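Local coordinates for acyl-coenzyme A oxidase (Caenorhabditis elegans, PDB 5K3H), which catalyses the first step of peroxisomal beta-oxidation, using FAD and oxygen to desaturate acyl-CoA thioesters and releasing hydrogen peroxide, at residues 168-176 / 270-278. Residues are numbered along the deposited sequence; the frame is centred on the assembly and turned at random.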
loop_
_atom_site.group_PDB
_atom_site.type_symbol
_atom_site.label_atom_id
_atom_site.label_comp_id
_atom_site.label_asym_id
_atom_site.label_seq_id
_atom_site.Cartn_x
_atom_site.Cartn_y
_atom_site.Cartn_z
ATOM N N THR B 168 -18.922 -27.872 -25.300
ATOM C CA THR B 168 -20.094 -28.258 -26.066
ATOM C C THR B 168 -20.098 -29.775 -26.163
ATOM O O THR B 168 -19.078 -30.384 -26.531
ATOM C CB THR B 168 -20.108 -27.625 -27.464
ATOM O OG1 THR B 168 -20.013 -26.194 -27.371
ATOM C CG2 THR B 168 -21.401 -27.968 -28.188
ATOM N N TYR B 169 -21.211 -30.386 -25.761
ATOM C CA TYR B 169 -21.285 -31.837 -25.757
ATOM C C TYR B 169 -21.516 -32.331 -27.178
ATOM O O TYR B 169 -22.531 -31.996 -27.801
ATOM C CB TYR B 169 -22.387 -32.351 -24.834
ATOM C CG TYR B 169 -22.316 -33.853 -24.786
ATOM C CD1 TYR B 169 -21.108 -34.475 -24.495
ATOM C CD2 TYR B 169 -23.418 -34.654 -25.065
ATOM C CE1 TYR B 169 -20.999 -35.837 -24.454
ATOM C CE2 TYR B 169 -23.316 -36.038 -25.023
ATOM C CZ TYR B 169 -22.096 -36.618 -24.716
ATOM O OH TYR B 169 -21.922 -37.983 -24.669
ATOM N N ASP B 170 -20.584 -33.147 -27.672
ATOM C CA ASP B 170 -20.655 -33.748 -28.999
ATOM C C ASP B 170 -21.199 -35.165 -28.839
ATOM O O ASP B 170 -20.460 -36.082 -28.475
ATOM C CB ASP B 170 -19.268 -33.734 -29.631
ATOM C CG ASP B 170 -19.267 -34.241 -31.060
ATOM O OD1 ASP B 170 -20.100 -35.112 -31.403
ATOM O OD2 ASP B 170 -18.413 -33.771 -31.849
ATOM N N ILE B 171 -22.494 -35.342 -29.129
ATOM C CA ILE B 171 -23.172 -36.618 -28.889
ATOM C C ILE B 171 -22.641 -37.714 -29.805
ATOM O O ILE B 171 -22.591 -38.889 -29.421
ATOM C CB ILE B 171 -24.695 -36.448 -29.026
ATOM C CG1 ILE B 171 -25.215 -35.378 -28.049
ATOM C CG2 ILE B 171 -25.410 -37.780 -28.792
ATOM C CD1 ILE B 171 -26.694 -35.026 -28.220
ATOM N N GLY B 172 -22.269 -37.363 -31.036
ATOM C CA GLY B 172 -21.770 -38.367 -31.954
ATOM C C GLY B 172 -20.502 -39.035 -31.460
ATOM O O GLY B 172 -20.361 -40.257 -31.547
ATOM N N THR B 173 -19.571 -38.248 -30.924
ATOM C CA THR B 173 -18.267 -38.745 -30.496
ATOM C C THR B 173 -18.147 -38.933 -28.988
ATOM O O THR B 173 -17.071 -39.307 -28.514
ATOM C CB THR B 173 -17.171 -37.802 -30.985
ATOM O OG1 THR B 173 -17.295 -36.530 -30.327
ATOM C CG2 THR B 173 -17.327 -37.593 -32.479
ATOM N N GLN B 174 -19.195 -38.621 -28.226
ATOM C CA GLN B 174 -19.178 -38.692 -26.765
ATOM C C GLN B 174 -17.970 -37.963 -26.187
ATOM O O GLN B 174 -17.178 -38.523 -25.417
ATOM C CB GLN B 174 -19.202 -40.139 -26.293
ATOM C CG GLN B 174 -20.518 -40.858 -26.551
ATOM C CD GLN B 174 -20.371 -42.332 -26.311
ATOM O OE1 GLN B 174 -20.292 -43.110 -27.257
ATOM N NE2 GLN B 174 -20.284 -42.728 -25.034
ATOM N N GLU B 175 -17.839 -36.694 -26.568
ATOM C CA GLU B 175 -16.741 -35.830 -26.168
ATOM C C GLU B 175 -17.274 -34.444 -25.859
ATOM O O GLU B 175 -18.312 -34.040 -26.389
ATOM C CB GLU B 175 -15.690 -35.727 -27.263
ATOM C CG GLU B 175 -14.780 -36.915 -27.413
ATOM C CD GLU B 175 -13.938 -36.772 -28.645
ATOM O OE1 GLU B 175 -14.512 -36.500 -29.723
ATOM O OE2 GLU B 175 -12.701 -36.853 -28.533
ATOM N N PHE B 176 -16.560 -33.720 -24.994
ATOM C CA PHE B 176 -16.752 -32.278 -24.843
ATOM C C PHE B 176 -15.735 -31.528 -25.689
ATOM O O PHE B 176 -14.555 -31.899 -25.715
ATOM C CB PHE B 176 -16.665 -31.856 -23.375
ATOM C CG PHE B 176 -17.869 -32.270 -22.584
ATOM C CD1 PHE B 176 -19.021 -31.499 -22.605
ATOM C CD2 PHE B 176 -17.878 -33.464 -21.895
ATOM C CE1 PHE B 176 -20.147 -31.877 -21.916
ATOM C CE2 PHE B 176 -18.997 -33.859 -21.205
ATOM C CZ PHE B 176 -20.140 -33.056 -21.208
ATOM N N THR B 270 -23.457 -34.021 -10.743
ATOM C CA THR B 270 -24.113 -33.839 -12.025
ATOM C C THR B 270 -23.725 -34.975 -12.957
ATOM O O THR B 270 -22.569 -35.392 -12.976
ATOM C CB THR B 270 -23.700 -32.482 -12.641
ATOM O OG1 THR B 270 -24.131 -31.396 -11.806
ATOM C CG2 THR B 270 -24.194 -32.331 -14.047
ATOM N N LYS B 271 -24.686 -35.494 -13.715
ATOM C CA LYS B 271 -24.396 -36.519 -14.708
ATOM C C LYS B 271 -24.819 -36.047 -16.089
ATOM O O LYS B 271 -25.834 -35.355 -16.237
ATOM C CB LYS B 271 -25.072 -37.879 -14.388
ATOM C CG LYS B 271 -24.393 -38.689 -13.276
ATOM C CD LYS B 271 -24.620 -38.102 -11.877
ATOM C CE LYS B 271 -23.896 -38.922 -10.809
ATOM N NZ LYS B 271 -24.192 -38.422 -9.436
ATOM N N VAL B 272 -24.009 -36.410 -17.085
ATOM C CA VAL B 272 -24.382 -36.331 -18.491
ATOM C C VAL B 272 -24.107 -37.704 -19.087
ATOM O O VAL B 272 -22.950 -38.148 -19.124
ATOM C CB VAL B 272 -23.614 -35.230 -19.253
ATOM C CG1 VAL B 272 -23.789 -35.373 -20.758
ATOM C CG2 VAL B 272 -24.081 -33.848 -18.805
ATOM N N GLU B 273 -25.166 -38.374 -19.550
ATOM C CA GLU B 273 -25.052 -39.718 -20.100
ATOM C C GLU B 273 -24.565 -39.632 -21.534
ATOM O O GLU B 273 -24.500 -38.551 -22.125
ATOM C CB GLU B 273 -26.380 -40.465 -19.967
ATOM C CG GLU B 273 -26.917 -40.333 -18.543
ATOM C CD GLU B 273 -28.112 -41.215 -18.241
ATOM O OE1 GLU B 273 -29.080 -41.198 -19.034
ATOM O OE2 GLU B 273 -28.100 -41.909 -17.198
ATOM N N ALA B 274 -24.154 -40.789 -22.075
ATOM C CA ALA B 274 -23.620 -40.838 -23.437
ATOM C C ALA B 274 -24.570 -40.237 -24.462
ATOM O O ALA B 274 -24.130 -39.609 -25.428
ATOM C CB ALA B 274 -23.306 -42.283 -23.818
ATOM N N ASP B 275 -25.875 -40.425 -24.279
ATOM C CA ASP B 275 -26.848 -39.811 -25.178
ATOM C C ASP B 275 -26.991 -38.297 -24.966
ATOM O O ASP B 275 -27.816 -37.676 -25.646
ATOM C CB ASP B 275 -28.183 -40.564 -25.120
ATOM C CG ASP B 275 -28.880 -40.463 -23.792
ATOM O OD1 ASP B 275 -28.410 -39.769 -22.862
ATOM O OD2 ASP B 275 -29.938 -41.110 -23.684
ATOM N N GLY B 276 -26.279 -37.709 -23.998
ATOM C CA GLY B 276 -26.449 -36.312 -23.668
ATOM C C GLY B 276 -27.476 -35.994 -22.613
ATOM O O GLY B 276 -27.682 -34.806 -22.323
ATOM N N THR B 277 -28.142 -36.999 -22.047
ATOM C CA THR B 277 -29.151 -36.748 -21.030
ATOM C C THR B 277 -28.487 -36.187 -19.784
ATOM O O THR B 277 -27.478 -36.724 -19.313
ATOM C CB THR B 277 -29.899 -38.039 -20.683
ATOM O OG1 THR B 277 -30.373 -38.663 -21.884
ATOM C CG2 THR B 277 -31.065 -37.772 -19.730
ATOM N N TYR B 278 -29.070 -35.112 -19.249
ATOM C CA TYR B 278 -28.550 -34.373 -18.098
ATOM C C TYR B 278 -29.380 -34.677 -16.856
ATOM O O TYR B 278 -30.599 -34.470 -16.854
ATOM C CB TYR B 278 -28.587 -32.873 -18.380
ATOM C CG TYR B 278 -28.015 -31.997 -17.304
ATOM C CD1 TYR B 278 -26.655 -31.852 -17.164
ATOM C CD2 TYR B 278 -28.847 -31.284 -16.437
ATOM C CE1 TYR B 278 -26.131 -31.025 -16.203
ATOM C CE2 TYR B 278 -28.325 -30.440 -15.452
ATOM C CZ TYR B 278 -26.959 -30.320 -15.334
ATOM O OH TYR B 278 -26.384 -29.503 -14.361
#
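Tyr169 reaches from one beta hairpin to the tip of another, the two-stranded hairpin 271-279, whose type I turn runs from Glu273 to Gly276. Its own hairpin, strands 166-170 and 175-179, belongs to the mixed sheet of the beta domain characteristic of the acyl-CoA oxidase and dehydrogenase fold and closes with a G1 bulge that sets Gln174 and Glu175 opposite the single residue Asp170. With CG anti to the backbone N (chi1 -175°), the ring is placed against the turn. Tyrosine suits the place because it supplies both a hydroxyl and a broad apolar ring: OH donates to Ala274 O at 2.8 Å, at a C=O...donor angle of 111° but from above the carbonyl plane rather than along a lone pair, while Val272 CG1 sits over the centre of one ring face, 4.3 Å above its plane. Gly276, with phi positive at 90°, brings bare backbone close, its CA 3.4 Å from Tyr169 CE2.

Asp170 secures the near turn as an Asx motif, OD1 accepting from Thr173 N, and its OD2 makes a salt bridge with Arg259. Ile171 lays its apolar branches against the turn backbone, CD1 lying 3.9 Å from Asp275 O. At the more exposed margin Gln174, extended beyond CG, brings NE2 to 3.3 Å from the small methyl Ala274 CB. Phe176, buried beside Met206 and Ile260, continues the apolar layer: Tyr169 CD1 lies over one face of its ring, offset toward the rim, and its outermost carbon, CZ, meets Val272 CG1 at 4.3 Å, the same methyl that covers the tyrosine.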